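Local coordinates for tail spike protein (Acinetobacter phage vB_AbaP_AS12, PDB 6EU4) that forms a trimeric phage tailspike that probably recognises, and may degrade, the surface polysaccharide of its Acinetobacter baumannii host, at residues Lys19-Val24 with Met36-Lys41; Gly42-Thr47 with Gly95-Thr100; Gly59-Val64 with Leu75-Trp80; Glu85-Ser90 with Ser115-Arg120; Val89-Ala94 with Ile107-Val112. All coordinates share one frame; numbering follows the deposited sequence.

Interaction 1: Lys19-Val24 with Met36-Lys41; sequences KIVNTV and MVAYVK
The side chains of Asn22 and Lys41 lie side by side and point the same way at the end of a short parallel strand pair. Lys41 runs extended beyond CG, so its ammonium arrives next to the Asn22 amide. Lys41 NZ donates to Asn22 OD1 over 2.8 Å, from above the carbonyl plane and not on a lone pair. NZ also donates to the backbone O of Gly35 of a neighbouring subunit, its strongest polar partner. Ile20 crosses the lysine obliquely. Ile20 CG2 is anti to the backbone N and presses on Lys41 CE at 3.5 Å, a tight approach.

Val21, Ala38 and Val40 lie on the other face of the sheet. Val21 CG2, beside its own backbone N, meets Ala38 CB at 3.8 Å. Val40 CG1 is anti to the backbone N (chi1 179°) and meets Val24 CG1 at 4.0 Å, the two side chains crossing at about a right angle. Tyr39 shares the face of Ile20, but its ring leads away and stacks on His60 of a neighbouring subunit.

The backbones of 19-21 and 37-40 pair in parallel. Lys19 and Val21 each donate and accept, while Ile20 lies opposite Tyr39 and has backbone hydrogen bonds to a neighbouring subunit. The straightest bond runs from Lys19 N to Val37 O at 3.1 Å (168°). Strand 19-21 is one of the two edge strands of its five-stranded sheet within the chain. The chemistry is therefore divided: valine and alanine packing on one face of the pair, and at its end a lysine held by an asparagine and by a carbonyl across the trimer interface.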
# COMPACT_ATOMS: atom_id res chain seq x y z
N LYS A 19 59.81 5.35 -6.10
CA LYS A 19 60.45 6.18 -5.09
C LYS A 19 59.44 6.54 -4.00
O LYS A 19 58.29 6.85 -4.29
CB LYS A 19 60.99 7.47 -5.71
CG LYS A 19 61.51 8.48 -4.68
CD LYS A 19 62.21 9.67 -5.33
CE LYS A 19 63.05 10.47 -4.33
NZ LYS A 19 63.94 9.62 -3.49
N ILE A 20 59.90 6.51 -2.74
CA ILE A 20 59.07 6.86 -1.60
C ILE A 20 59.14 8.36 -1.36
O ILE A 20 60.21 8.96 -1.42
CB ILE A 20 59.52 6.10 -0.34
CG1 ILE A 20 59.32 4.59 -0.49
CG2 ILE A 20 58.77 6.59 0.89
CD1 ILE A 20 60.11 3.79 0.56
N VAL A 21 57.99 8.95 -1.06
CA VAL A 21 57.87 10.36 -0.71
C VAL A 21 57.03 10.44 0.56
O VAL A 21 56.02 9.75 0.67
CB VAL A 21 57.21 11.15 -1.87
CG1 VAL A 21 56.94 12.60 -1.47
CG2 VAL A 21 58.10 11.07 -3.13
N ASN A 22 57.45 11.26 1.52
CA ASN A 22 56.75 11.27 2.80
C ASN A 22 55.36 11.91 2.68
O ASN A 22 54.36 11.33 3.12
CB ASN A 22 57.58 11.99 3.86
CG ASN A 22 58.79 11.18 4.30
OD1 ASN A 22 58.83 9.95 4.18
ND2 ASN A 22 59.79 11.88 4.82
N THR A 23 55.29 13.10 2.08
CA THR A 23 54.08 13.91 2.04
C THR A 23 53.94 14.53 0.65
O THR A 23 54.90 14.58 -0.12
CB THR A 23 54.11 15.05 3.07
OG1 THR A 23 55.08 16.02 2.65
CG2 THR A 23 54.47 14.54 4.44
N VAL A 24 52.73 15.03 0.33
CA VAL A 24 52.60 15.68 -0.96
C VAL A 24 53.37 17.00 -1.01
O VAL A 24 53.75 17.44 -2.10
CB VAL A 24 51.12 15.91 -1.35
CG1 VAL A 24 50.40 14.58 -1.45
CG2 VAL A 24 50.44 16.85 -0.36
N MSE A 36 58.29 9.25 -14.05
CA MSE A 36 58.72 8.67 -12.78
C MSE A 36 57.50 8.32 -11.90
O MSE A 36 56.50 9.02 -11.93
CB MSE A 36 59.64 9.66 -12.06
CG MSE A 36 60.19 9.21 -10.70
SE MSE A 36 61.60 10.42 -10.04
CE MSE A 36 63.00 9.99 -11.32
N VAL A 37 57.60 7.25 -11.11
CA VAL A 37 56.52 6.83 -10.21
C VAL A 37 57.00 6.97 -8.77
O VAL A 37 58.08 6.49 -8.42
CB VAL A 37 56.08 5.38 -10.48
CG1 VAL A 37 54.91 5.00 -9.56
CG2 VAL A 37 55.71 5.17 -11.95
N ALA A 38 56.18 7.62 -7.95
CA ALA A 38 56.42 7.78 -6.53
C ALA A 38 55.25 7.21 -5.74
O ALA A 38 54.11 7.20 -6.21
CB ALA A 38 56.63 9.25 -6.16
N TYR A 39 55.54 6.75 -4.53
CA TYR A 39 54.53 6.36 -3.55
C TYR A 39 54.56 7.37 -2.41
O TYR A 39 55.58 7.50 -1.73
CB TYR A 39 54.78 4.95 -3.02
CG TYR A 39 53.72 4.51 -2.03
CD1 TYR A 39 52.50 4.03 -2.47
CD2 TYR A 39 53.95 4.59 -0.67
CE1 TYR A 39 51.52 3.63 -1.57
CE2 TYR A 39 52.99 4.19 0.24
CZ TYR A 39 51.78 3.71 -0.22
OH TYR A 39 50.82 3.32 0.69
N VAL A 40 53.45 8.08 -2.21
CA VAL A 40 53.34 9.06 -1.14
C VAL A 40 52.71 8.39 0.07
O VAL A 40 51.61 7.82 -0.02
CB VAL A 40 52.51 10.28 -1.59
CG1 VAL A 40 52.38 11.29 -0.45
CG2 VAL A 40 53.15 10.95 -2.81
N LYS A 41 53.40 8.47 1.22
CA LYS A 41 52.94 7.77 2.42
C LYS A 41 51.60 8.32 2.89
O LYS A 41 50.67 7.57 3.20
CB LYS A 41 53.98 7.89 3.53
CG LYS A 41 55.32 7.31 3.22
CD LYS A 41 56.24 7.47 4.43
CE LYS A 41 57.66 7.13 4.13
NZ LYS A 41 58.54 7.41 5.31

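Interaction 2: Gly42-Thr47 with Gly95-Thr100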
# COMPACT_ATOMS: atom_id res chain seq x y z
N GLY A 42 51.49 9.64 2.97
CA GLY A 42 50.26 10.28 3.38
C GLY A 42 50.26 11.71 2.90
O GLY A 42 51.31 12.26 2.56
N TYR A 43 49.07 12.30 2.82
CA TYR A 43 48.98 13.68 2.35
C TYR A 43 49.78 14.59 3.26
O TYR A 43 50.59 15.41 2.81
CB TYR A 43 47.51 14.12 2.26
CG TYR A 43 47.31 15.39 1.45
CD1 TYR A 43 47.59 16.63 1.99
CD2 TYR A 43 46.83 15.33 0.14
CE1 TYR A 43 47.41 17.79 1.26
CE2 TYR A 43 46.64 16.49 -0.61
CZ TYR A 43 46.94 17.72 -0.04
OH TYR A 43 46.76 18.89 -0.75
N TYR A 44 49.57 14.44 4.57
CA TYR A 44 50.30 15.15 5.61
C TYR A 44 51.14 14.16 6.41
O TYR A 44 50.88 12.95 6.42
CB TYR A 44 49.34 15.88 6.56
CG TYR A 44 48.39 16.85 5.90
CD1 TYR A 44 48.85 18.06 5.39
CD2 TYR A 44 47.03 16.58 5.82
CE1 TYR A 44 47.99 18.96 4.81
CE2 TYR A 44 46.16 17.48 5.23
CZ TYR A 44 46.64 18.67 4.73
OH TYR A 44 45.79 19.57 4.15
N GLN A 45 52.13 14.69 7.12
CA GLN A 45 52.78 13.90 8.16
C GLN A 45 51.77 13.59 9.26
O GLN A 45 51.03 14.49 9.68
CB GLN A 45 53.97 14.66 8.74
CG GLN A 45 54.82 13.82 9.70
CD GLN A 45 56.07 14.53 10.15
OE1 GLN A 45 56.73 15.21 9.35
NE2 GLN A 45 56.43 14.36 11.42
N PRO A 46 51.68 12.35 9.74
CA PRO A 46 50.76 12.08 10.86
C PRO A 46 51.19 12.84 12.10
O PRO A 46 52.38 12.98 12.39
CB PRO A 46 50.88 10.57 11.06
CG PRO A 46 51.47 10.04 9.78
CD PRO A 46 52.34 11.13 9.25
N THR A 47 50.20 13.33 12.86
CA THR A 47 50.47 13.95 14.16
C THR A 47 50.21 13.01 15.33
O THR A 47 50.60 13.34 16.46
CB THR A 47 49.63 15.22 14.36
OG1 THR A 47 48.24 14.91 14.24
CG2 THR A 47 50.00 16.28 13.33
N GLY A 95 43.58 16.66 0.81
CA GLY A 95 44.08 17.43 1.94
C GLY A 95 43.12 17.60 3.10
O GLY A 95 43.40 18.42 4.00
N ALA A 96 42.00 16.88 3.12
CA ALA A 96 41.13 16.90 4.28
C ALA A 96 41.82 16.22 5.45
O ALA A 96 42.76 15.45 5.28
CB ALA A 96 39.80 16.19 4.00
N LYS A 97 41.35 16.51 6.66
CA LYS A 97 41.78 15.79 7.85
C LYS A 97 40.58 15.13 8.51
O LYS A 97 39.47 15.68 8.51
CB LYS A 97 42.51 16.72 8.84
CG LYS A 97 43.83 17.24 8.30
CD LYS A 97 44.67 17.93 9.37
CE LYS A 97 45.89 18.60 8.76
NZ LYS A 97 46.75 19.22 9.80
N LEU A 98 40.81 13.95 9.06
CA LEU A 98 39.78 13.19 9.76
C LEU A 98 39.73 13.53 11.24
O LEU A 98 40.77 13.57 11.91
CB LEU A 98 40.06 11.70 9.62
CG LEU A 98 39.91 11.09 8.24
CD1 LEU A 98 40.61 9.75 8.21
CD2 LEU A 98 38.46 10.93 7.92
N ASN A 99 38.51 13.72 11.74
CA ASN A 99 38.25 13.82 13.18
C ASN A 99 39.18 14.85 13.84
O ASN A 99 39.78 14.61 14.89
CB ASN A 99 38.38 12.45 13.85
CG ASN A 99 37.63 11.36 13.08
OD1 ASN A 99 36.46 11.53 12.74
ND2 ASN A 99 38.30 10.25 12.80
N THR A 100 39.28 16.02 13.21
CA THR A 100 40.21 17.08 13.62
C THR A 100 39.41 18.37 13.61
O THR A 100 39.38 19.09 12.60
CB THR A 100 41.42 17.15 12.70
OG1 THR A 100 42.08 15.87 12.67
CG2 THR A 100 42.43 18.22 13.17
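Gly95 lies directly over the Tyr43 ring. Gly95 CA sits 3.4 Å from the centroid of the Tyr43 ring, only 11° off the normal, in a CH-pi contact. Gly95 N rests on the same face, 3.4 Å from Tyr43 CE2. The next tyrosine takes the carbonyl of the same glycine. Tyr44 OH donates to Gly95 O over 2.7 Å, in the carbonyl plane and on a lone pair. Gly95 O thus lies at the edge of the Tyr44 ring, close to its plane.

Lys97 crosses Tyr44 at about a right angle. Its chain is extended beyond CG, and Lys97 CE is 3.9 Å from the centroid of the Tyr44 ring, over the face. Lys97 NZ lies further out above the same ring, 4.8 Å from the Tyr44 centroid and 8° off the normal, a cation-pi contact. The opposite face of Tyr44 receives Tyr43 CD1, so the Tyr44 ring is held between its neighbour in sequence and the lysine.

Neither segment is helix or strand. Residues 42-47 leave the small N-terminal sheet, and 95-100 lead into helix 106-113 at the start of the parallel beta-helix, the fold usual for phage tailspikes. The contact joins these two parts of the chain.

Gly95 has a positive phi (106°), and a CB there would be tight against both tyrosines. Tyr43 CG is anti to the backbone N, and its hydroxyl is bonded to the backbone O of Gly73. Phe103 touches Tyr44. Further along, Lys97 N is bonded to Ser105 OG, and Thr100 OG1 donates to Leu98 O.

Interaction 3: Gly59-Val64 with Leu75-Trp80. With ZN (zinc ion), chain D.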
# COMPACT_ATOMS: atom_id res chain seq x y z
N GLY A 59 49.25 7.73 -1.74
CA GLY A 59 49.02 6.90 -2.90
C GLY A 59 50.08 7.12 -3.94
O GLY A 59 50.96 7.96 -3.81
N HIS A 60 50.00 6.31 -5.01
CA HIS A 60 50.97 6.40 -6.08
C HIS A 60 50.73 7.65 -6.92
O HIS A 60 49.58 8.07 -7.12
CB HIS A 60 50.90 5.17 -6.99
CG HIS A 60 51.23 3.88 -6.30
ND1 HIS A 60 50.30 3.15 -5.60
CD2 HIS A 60 52.40 3.19 -6.20
CE1 HIS A 60 50.87 2.07 -5.10
NE2 HIS A 60 52.14 2.07 -5.46
N ARG A 61 51.82 8.25 -7.38
CA ARG A 61 51.76 9.37 -8.31
C ARG A 61 52.76 9.14 -9.43
O ARG A 61 53.79 8.49 -9.26
CB ARG A 61 52.05 10.69 -7.61
CG ARG A 61 50.99 11.03 -6.58
CD ARG A 61 50.97 12.48 -6.20
NE ARG A 61 49.82 12.76 -5.33
CZ ARG A 61 48.81 13.57 -5.62
NH1 ARG A 61 48.76 14.23 -6.77
NH2 ARG A 61 47.83 13.73 -4.75
N ILE A 62 52.42 9.68 -10.60
CA ILE A 62 53.27 9.61 -11.78
C ILE A 62 53.56 11.02 -12.24
O ILE A 62 52.64 11.82 -12.43
CB ILE A 62 52.63 8.79 -12.91
CG1 ILE A 62 52.31 7.37 -12.42
CG2 ILE A 62 53.55 8.75 -14.12
CD1 ILE A 62 51.53 6.52 -13.42
N TYR A 63 54.83 11.32 -12.46
CA TYR A 63 55.23 12.66 -12.87
C TYR A 63 54.92 12.89 -14.34
O TYR A 63 55.32 12.11 -15.20
CB TYR A 63 56.71 12.87 -12.60
CG TYR A 63 57.17 14.27 -12.89
CD1 TYR A 63 56.59 15.35 -12.24
CD2 TYR A 63 58.17 14.52 -13.82
CE1 TYR A 63 57.00 16.64 -12.50
CE2 TYR A 63 58.59 15.81 -14.09
CZ TYR A 63 58.00 16.86 -13.42
OH TYR A 63 58.39 18.15 -13.68
N VAL A 64 54.17 13.96 -14.62
CA VAL A 64 53.83 14.37 -15.99
C VAL A 64 54.52 15.71 -16.22
O VAL A 64 53.98 16.76 -15.85
CB VAL A 64 52.32 14.47 -16.21
CG1 VAL A 64 52.01 14.89 -17.63
CG2 VAL A 64 51.64 13.14 -15.88
N LEU A 75 44.56 16.16 -7.68
CA LEU A 75 44.92 15.22 -8.74
C LEU A 75 46.27 15.51 -9.39
O LEU A 75 46.86 14.59 -9.97
CB LEU A 75 43.84 15.18 -9.82
CG LEU A 75 42.50 14.58 -9.37
CD1 LEU A 75 41.57 14.49 -10.55
CD2 LEU A 75 42.65 13.20 -8.74
N CYS A 76 46.77 16.74 -9.33
CA CYS A 76 48.03 17.06 -9.98
C CYS A 76 48.78 18.06 -9.10
O CYS A 76 48.36 19.21 -8.99
CB CYS A 76 47.81 17.61 -11.39
SG CYS A 76 49.36 18.00 -12.25
N ILE A 77 49.87 17.61 -8.49
CA ILE A 77 50.62 18.42 -7.54
C ILE A 77 52.03 18.57 -8.12
O ILE A 77 52.83 17.63 -8.10
CB ILE A 77 50.64 17.81 -6.13
CG1 ILE A 77 49.19 17.75 -5.60
CG2 ILE A 77 51.55 18.62 -5.20
CD1 ILE A 77 49.00 17.01 -4.26
N ASN A 78 52.30 19.75 -8.67
CA ASN A 78 53.56 20.04 -9.36
C ASN A 78 53.88 18.99 -10.41
O ASN A 78 55.02 18.54 -10.56
CB ASN A 78 54.71 20.17 -8.35
CG ASN A 78 54.38 21.10 -7.20
OD1 ASN A 78 54.42 20.69 -6.04
ND2 ASN A 78 54.03 22.34 -7.51
N GLY A 79 52.86 18.59 -11.17
CA GLY A 79 53.02 17.62 -12.24
C GLY A 79 52.83 16.18 -11.82
O GLY A 79 52.73 15.31 -12.69
N TRP A 80 52.78 15.90 -10.52
CA TRP A 80 52.64 14.54 -10.01
C TRP A 80 51.15 14.18 -9.97
O TRP A 80 50.40 14.71 -9.14
CB TRP A 80 53.29 14.41 -8.64
CG TRP A 80 54.78 14.48 -8.71
CD1 TRP A 80 55.56 15.60 -8.62
CD2 TRP A 80 55.68 13.38 -8.90
NE1 TRP A 80 56.88 15.26 -8.73
CE2 TRP A 80 56.99 13.91 -8.90
CE3 TRP A 80 55.51 12.00 -9.06
CZ2 TRP A 80 58.12 13.11 -9.07
CZ3 TRP A 80 56.65 11.20 -9.22
CH2 TRP A 80 57.93 11.77 -9.22
ZN ZN D . 52.58 0.22 -4.79
O HOH W 1 54.83 0.30 -5.03
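Arg61 reaches from strand 59-63 across to the turn that precedes strand 80-82. Arg61 CB lies 4.0 Å from Trp80 CE3. The chain then runs extended from CG to NE, and Arg61 CD passes Trp80 CB at 3.9 Å. At the tip, Arg61 NH1 donates to Trp80 O over 2.9 Å, with the oxygen in the guanidinium plane. That oxygen also accepts from Ile77 N within the type I' turn of Ile77 to Trp80, so the arginine grips the turn. Ile77 CD1 sits over one guanidinium face, 3.5 Å from Arg61 NH2, and NH2 is also bonded to the backbone O of Phe74.

The Tyr63 side chain runs across that of Trp80 at about a right angle. Tyr63 CB lies 3.5 Å from the centroid of the Trp80 six-membered ring, directly over the face, a CH-pi contact. Val64 N donates to Gly79 O over 2.8 Å.

His60 NE2 binds the zinc ion at 2.0 Å, together with a water and His60 NE2 of both neighbouring subunits, which ties the trimer together at the metal. Strand 59-63 runs between the antiparallel strands 37-40 and 80-82, with strand 76-77 at the outer edge of the sheet beyond 80-82.

Interaction 4: Glu85-Ser90 with Ser115-Arg120; sequences ENNTVS and SGCKVR
Residues 87-90 and 117-120 run parallel, with Thr88 paired to Lys118 and Val89 to Val119. Val89 carries the centre of the pairing: Val89 N donates to Lys118 O over 2.9 Å, nearly along the C=O axis, and Val89 O accepts from Arg120 N, also at 2.9 Å. Lys118 N donates to Asn87 O on a more bent path (140°).

Asn87 adds a side-chain bond ahead of the strand. Asn87 CG is anti to the backbone N, and Asn87 ND2 donates to Gly116 O at 3.1 Å. OD1 of the same amide is bonded to Lys53 NZ of a neighbouring subunit. On one face Thr88 lies alongside Lys118 and Arg120, all pointing the same way. Thr88 CG2 meets Arg120 CG at 3.6 Å, and Thr88 OG1 donates back to Asn86 O over 2.9 Å. On the other face Val89 CG2, in the crowded position between the backbone N and the carbonyl carbon, touches Cys117 CB at 3.7 Å.

The pairing opens the run of parallel strands that continues through 138-141 and 192-194, consistent with the first turn of a parallel beta-helix. Helix 106-113 comes between the two strands in the chain, and its Val112 packs on Val89 and Val119.

Ser115 OG accepts from Cys117 N, an ST turn that leads into strand 118-121, and the hydroxyl is also hydrogen-bonded to Val112 O. Lys118 extends fully from CB to NZ and forms salt bridges with Glu140 of its own chain and Glu140 of a neighbouring subunit. Arg120 is bent at chi2 and chi3 instead, and its NH1 is bonded to Glu140 O.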
# COMPACT_ATOMS: atom_id res chain seq x y z
N GLU A 85 42.52 4.31 -7.97
CA GLU A 85 42.13 2.92 -8.18
C GLU A 85 40.61 2.83 -8.22
O GLU A 85 39.91 3.30 -7.31
CB GLU A 85 42.73 2.02 -7.11
CG GLU A 85 44.21 1.70 -7.41
CD GLU A 85 44.82 0.65 -6.50
OE1 GLU A 85 44.07 -0.06 -5.80
OE2 GLU A 85 46.07 0.55 -6.48
N ASN A 86 40.11 2.26 -9.32
CA ASN A 86 38.68 2.07 -9.54
C ASN A 86 37.91 3.36 -9.27
O ASN A 86 36.80 3.34 -8.74
CB ASN A 86 38.14 0.93 -8.68
CG ASN A 86 38.78 -0.39 -9.02
OD1 ASN A 86 38.90 -0.76 -10.19
ND2 ASN A 86 39.21 -1.11 -8.00
N ASN A 87 38.52 4.48 -9.68
CA ASN A 87 37.85 5.79 -9.72
C ASN A 87 37.20 6.14 -8.38
O ASN A 87 36.10 6.70 -8.34
CB ASN A 87 36.81 5.84 -10.83
CG ASN A 87 36.36 7.27 -11.15
OD1 ASN A 87 37.16 8.21 -11.11
ND2 ASN A 87 35.08 7.44 -11.45
N THR A 88 37.89 5.82 -7.29
CA THR A 88 37.38 6.10 -5.95
C THR A 88 38.44 6.85 -5.15
O THR A 88 39.60 6.45 -5.13
CB THR A 88 37.02 4.81 -5.24
OG1 THR A 88 36.08 4.10 -6.04
CG2 THR A 88 36.43 5.10 -3.87
N VAL A 89 38.04 7.94 -4.48
CA VAL A 89 38.94 8.72 -3.63
C VAL A 89 38.21 9.09 -2.35
O VAL A 89 36.99 8.92 -2.22
CB VAL A 89 39.45 10.02 -4.30
CG1 VAL A 89 40.25 9.71 -5.56
CG2 VAL A 89 38.29 10.96 -4.58
N SER A 90 38.97 9.65 -1.41
CA SER A 90 38.49 10.17 -0.15
C SER A 90 38.90 11.64 -0.02
O SER A 90 39.88 12.06 -0.63
CB SER A 90 39.07 9.37 1.02
OG SER A 90 38.70 8.00 0.93
N SER A 115 35.09 15.95 -8.61
CA SER A 115 36.18 15.29 -9.32
C SER A 115 35.70 14.26 -10.34
O SER A 115 36.48 13.84 -11.20
CB SER A 115 37.09 14.56 -8.34
OG SER A 115 36.37 13.49 -7.74
N GLY A 116 34.46 13.81 -10.24
CA GLY A 116 34.01 12.69 -11.02
C GLY A 116 34.32 11.33 -10.43
O GLY A 116 33.89 10.31 -10.99
N CYS A 117 35.06 11.28 -9.32
CA CYS A 117 35.30 10.02 -8.63
C CYS A 117 34.12 9.68 -7.72
O CYS A 117 33.39 10.56 -7.26
CB CYS A 117 36.57 10.09 -7.79
SG CYS A 117 38.03 10.66 -8.69
N LYS A 118 33.97 8.39 -7.44
CA LYS A 118 33.23 7.97 -6.25
C LYS A 118 33.97 8.51 -5.03
O LYS A 118 35.19 8.44 -4.95
CB LYS A 118 33.13 6.44 -6.19
CG LYS A 118 32.41 5.93 -4.95
CD LYS A 118 32.26 4.41 -4.95
CE LYS A 118 31.50 3.96 -3.71
NZ LYS A 118 31.31 2.48 -3.71
N VAL A 119 33.22 9.06 -4.09
CA VAL A 119 33.78 9.69 -2.89
C VAL A 119 33.45 8.83 -1.69
O VAL A 119 32.27 8.60 -1.40
CB VAL A 119 33.24 11.11 -2.69
CG1 VAL A 119 33.78 11.68 -1.39
CG2 VAL A 119 33.65 11.99 -3.84
N ARG A 120 34.48 8.38 -0.98
CA ARG A 120 34.32 7.66 0.27
C ARG A 120 34.57 8.58 1.46
O ARG A 120 35.58 9.30 1.50
CB ARG A 120 35.28 6.47 0.32
CG ARG A 120 34.86 5.32 -0.60
CD ARG A 120 33.75 4.45 0.02
NE ARG A 120 34.35 3.58 1.04
CZ ARG A 120 34.24 3.74 2.35
NH1 ARG A 120 33.49 4.73 2.86
NH2 ARG A 120 34.88 2.90 3.16

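Interaction 5: Val89-Ala94 with Ile107-Val112; sequences VSPEHA and IPIQKV
Val112, Ala94 and Pro91 have the most surface buried where the 3-10 turn of 91-94 meets helix 106-113. Val112 lies between the other two. Val112 CG1 is anti to the carbonyl carbon (chi1 -60°) and meets Ala94 CB at 3.8 Å. Val112 CG1 also lies 4.0 Å from Val89 CG2, as the two valines slide past each other in opposite directions. Val112 CG2 takes the crowded position between the backbone N and the carbonyl carbon. There Val112 CG2 meets Pro91 CG at 4.1 Å, with the two side chains crossing at about a right angle.

Ala94 points its CB at the helix. Besides Val112, Ala94 CB touches Pro108 CB at 3.9 Å. Pro108 CB also lies 3.5 Å from Ala94 O, so the proline ring packs against the alanine on both its methyl and its carbonyl.

Pro91 CB comes to Ile109 CG1 at 4.1 Å. Pro91 and Ile109 both also pack on Tyr125 of strand 124-127, which places the contact at the N-terminal end of the beta-helix, between the 3-10 turn and helix 106-113.

The 3-10 turn is held by bonds of its own. His93 N donates to Ser90 O, and Ser90 N donates to His93 ND1, which receives it in the ring plane. No direct hydrogen bond joins the segments. One water bridges them, donating to Ala94 O at 2.7 Å and accepting from Lys111 NZ, which is also bonded to Asp72 O. The union of turn and helix is thus mainly apolar, made by small and branched side chains, with polar linkage at the water.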
# COMPACT_ATOMS: atom_id res chain seq x y z
N VAL A 89 38.04 7.94 -4.48
CA VAL A 89 38.94 8.72 -3.63
C VAL A 89 38.21 9.09 -2.35
O VAL A 89 36.99 8.92 -2.22
CB VAL A 89 39.45 10.02 -4.30
CG1 VAL A 89 40.25 9.71 -5.56
CG2 VAL A 89 38.29 10.96 -4.58
N SER A 90 38.97 9.65 -1.41
CA SER A 90 38.49 10.17 -0.15
C SER A 90 38.90 11.64 -0.02
O SER A 90 39.88 12.06 -0.63
CB SER A 90 39.07 9.37 1.02
OG SER A 90 38.70 8.00 0.93
N PRO A 91 38.17 12.44 0.76
CA PRO A 91 38.59 13.84 0.95
C PRO A 91 40.04 13.98 1.42
O PRO A 91 40.69 14.99 1.09
CB PRO A 91 37.60 14.35 2.00
CG PRO A 91 36.38 13.52 1.78
CD PRO A 91 36.89 12.16 1.43
N GLU A 92 40.55 13.00 2.15
CA GLU A 92 41.96 12.98 2.57
C GLU A 92 42.91 13.12 1.39
O GLU A 92 43.98 13.72 1.54
CB GLU A 92 42.29 11.66 3.31
CG GLU A 92 41.54 11.40 4.59
CD GLU A 92 40.21 10.67 4.35
OE1 GLU A 92 39.27 11.31 3.86
OE2 GLU A 92 40.12 9.47 4.66
N HIS A 93 42.56 12.57 0.23
CA HIS A 93 43.45 12.63 -0.93
C HIS A 93 43.62 14.04 -1.45
O HIS A 93 44.59 14.31 -2.18
CB HIS A 93 42.92 11.72 -2.05
CG HIS A 93 43.04 10.26 -1.73
ND1 HIS A 93 41.95 9.47 -1.42
CD2 HIS A 93 44.12 9.46 -1.66
CE1 HIS A 93 42.36 8.24 -1.18
NE2 HIS A 93 43.68 8.20 -1.31
N ALA A 94 42.72 14.95 -1.10
CA ALA A 94 42.80 16.35 -1.49
C ALA A 94 43.24 17.24 -0.34
O ALA A 94 43.27 18.46 -0.49
CB ALA A 94 41.45 16.81 -2.04
N ILE A 107 37.68 22.95 1.54
CA ILE A 107 38.24 23.05 0.19
C ILE A 107 38.55 21.64 -0.31
O ILE A 107 38.14 21.30 -1.43
CB ILE A 107 39.45 23.99 0.17
CG1 ILE A 107 38.95 25.43 0.37
CG2 ILE A 107 40.24 23.85 -1.13
CD1 ILE A 107 40.06 26.46 0.65
N PRO A 108 39.25 20.79 0.45
CA PRO A 108 39.47 19.41 -0.01
C PRO A 108 38.18 18.66 -0.29
O PRO A 108 38.11 17.92 -1.29
CB PRO A 108 40.24 18.76 1.14
CG PRO A 108 40.82 19.84 1.90
CD PRO A 108 40.01 21.07 1.69
N ILE A 109 37.17 18.79 0.58
CA ILE A 109 35.90 18.10 0.33
C ILE A 109 35.33 18.55 -1.00
O ILE A 109 34.89 17.74 -1.83
CB ILE A 109 34.90 18.37 1.46
CG1 ILE A 109 35.29 17.66 2.76
CG2 ILE A 109 33.46 17.94 1.06
CD1 ILE A 109 34.64 18.28 3.97
N GLN A 110 35.32 19.86 -1.22
CA GLN A 110 34.71 20.38 -2.43
C GLN A 110 35.42 19.84 -3.67
O GLN A 110 34.77 19.47 -4.65
CB GLN A 110 34.73 21.91 -2.41
CG GLN A 110 33.88 22.53 -3.49
CD GLN A 110 32.44 22.08 -3.39
OE1 GLN A 110 31.71 22.50 -2.48
NE2 GLN A 110 32.03 21.17 -4.27
N LYS A 111 36.76 19.77 -3.63
CA LYS A 111 37.51 19.25 -4.77
C LYS A 111 37.10 17.82 -5.10
O LYS A 111 36.95 17.47 -6.28
CB LYS A 111 39.01 19.32 -4.49
CG LYS A 111 39.57 20.73 -4.57
CD LYS A 111 41.01 20.77 -4.16
CE LYS A 111 41.54 22.19 -4.24
NZ LYS A 111 42.93 22.29 -3.76
N VAL A 112 36.93 16.96 -4.09
CA VAL A 112 36.63 15.57 -4.44
C VAL A 112 35.17 15.43 -4.88
O VAL A 112 34.86 14.59 -5.73
CB VAL A 112 36.96 14.57 -3.32
CG1 VAL A 112 38.45 14.63 -2.97
CG2 VAL A 112 36.11 14.77 -2.09
O HOH W 2 42.93 21.04 -1.16

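In the fold
From the N terminus, interaction 1 closes the first short loop and pairs the two parallel strands at one side of the five-stranded sheet. Interaction 2 opens next, at 42-47, and closes at 95-100. Interaction 3 is nested inside that loop and joins strand 59-63 of the same sheet to the turn after strand 76-77. Interactions 4 and 5 start from a shared stretch at Val89 and Ser90. Interaction 5 closes on helix 106-113, and interaction 4 closes beyond it on strand 118-121. Both cross interaction 2 along the chain. Interaction 2 touches both 1 and 5, so it links the N-terminal sheet to the start of the beta-helix.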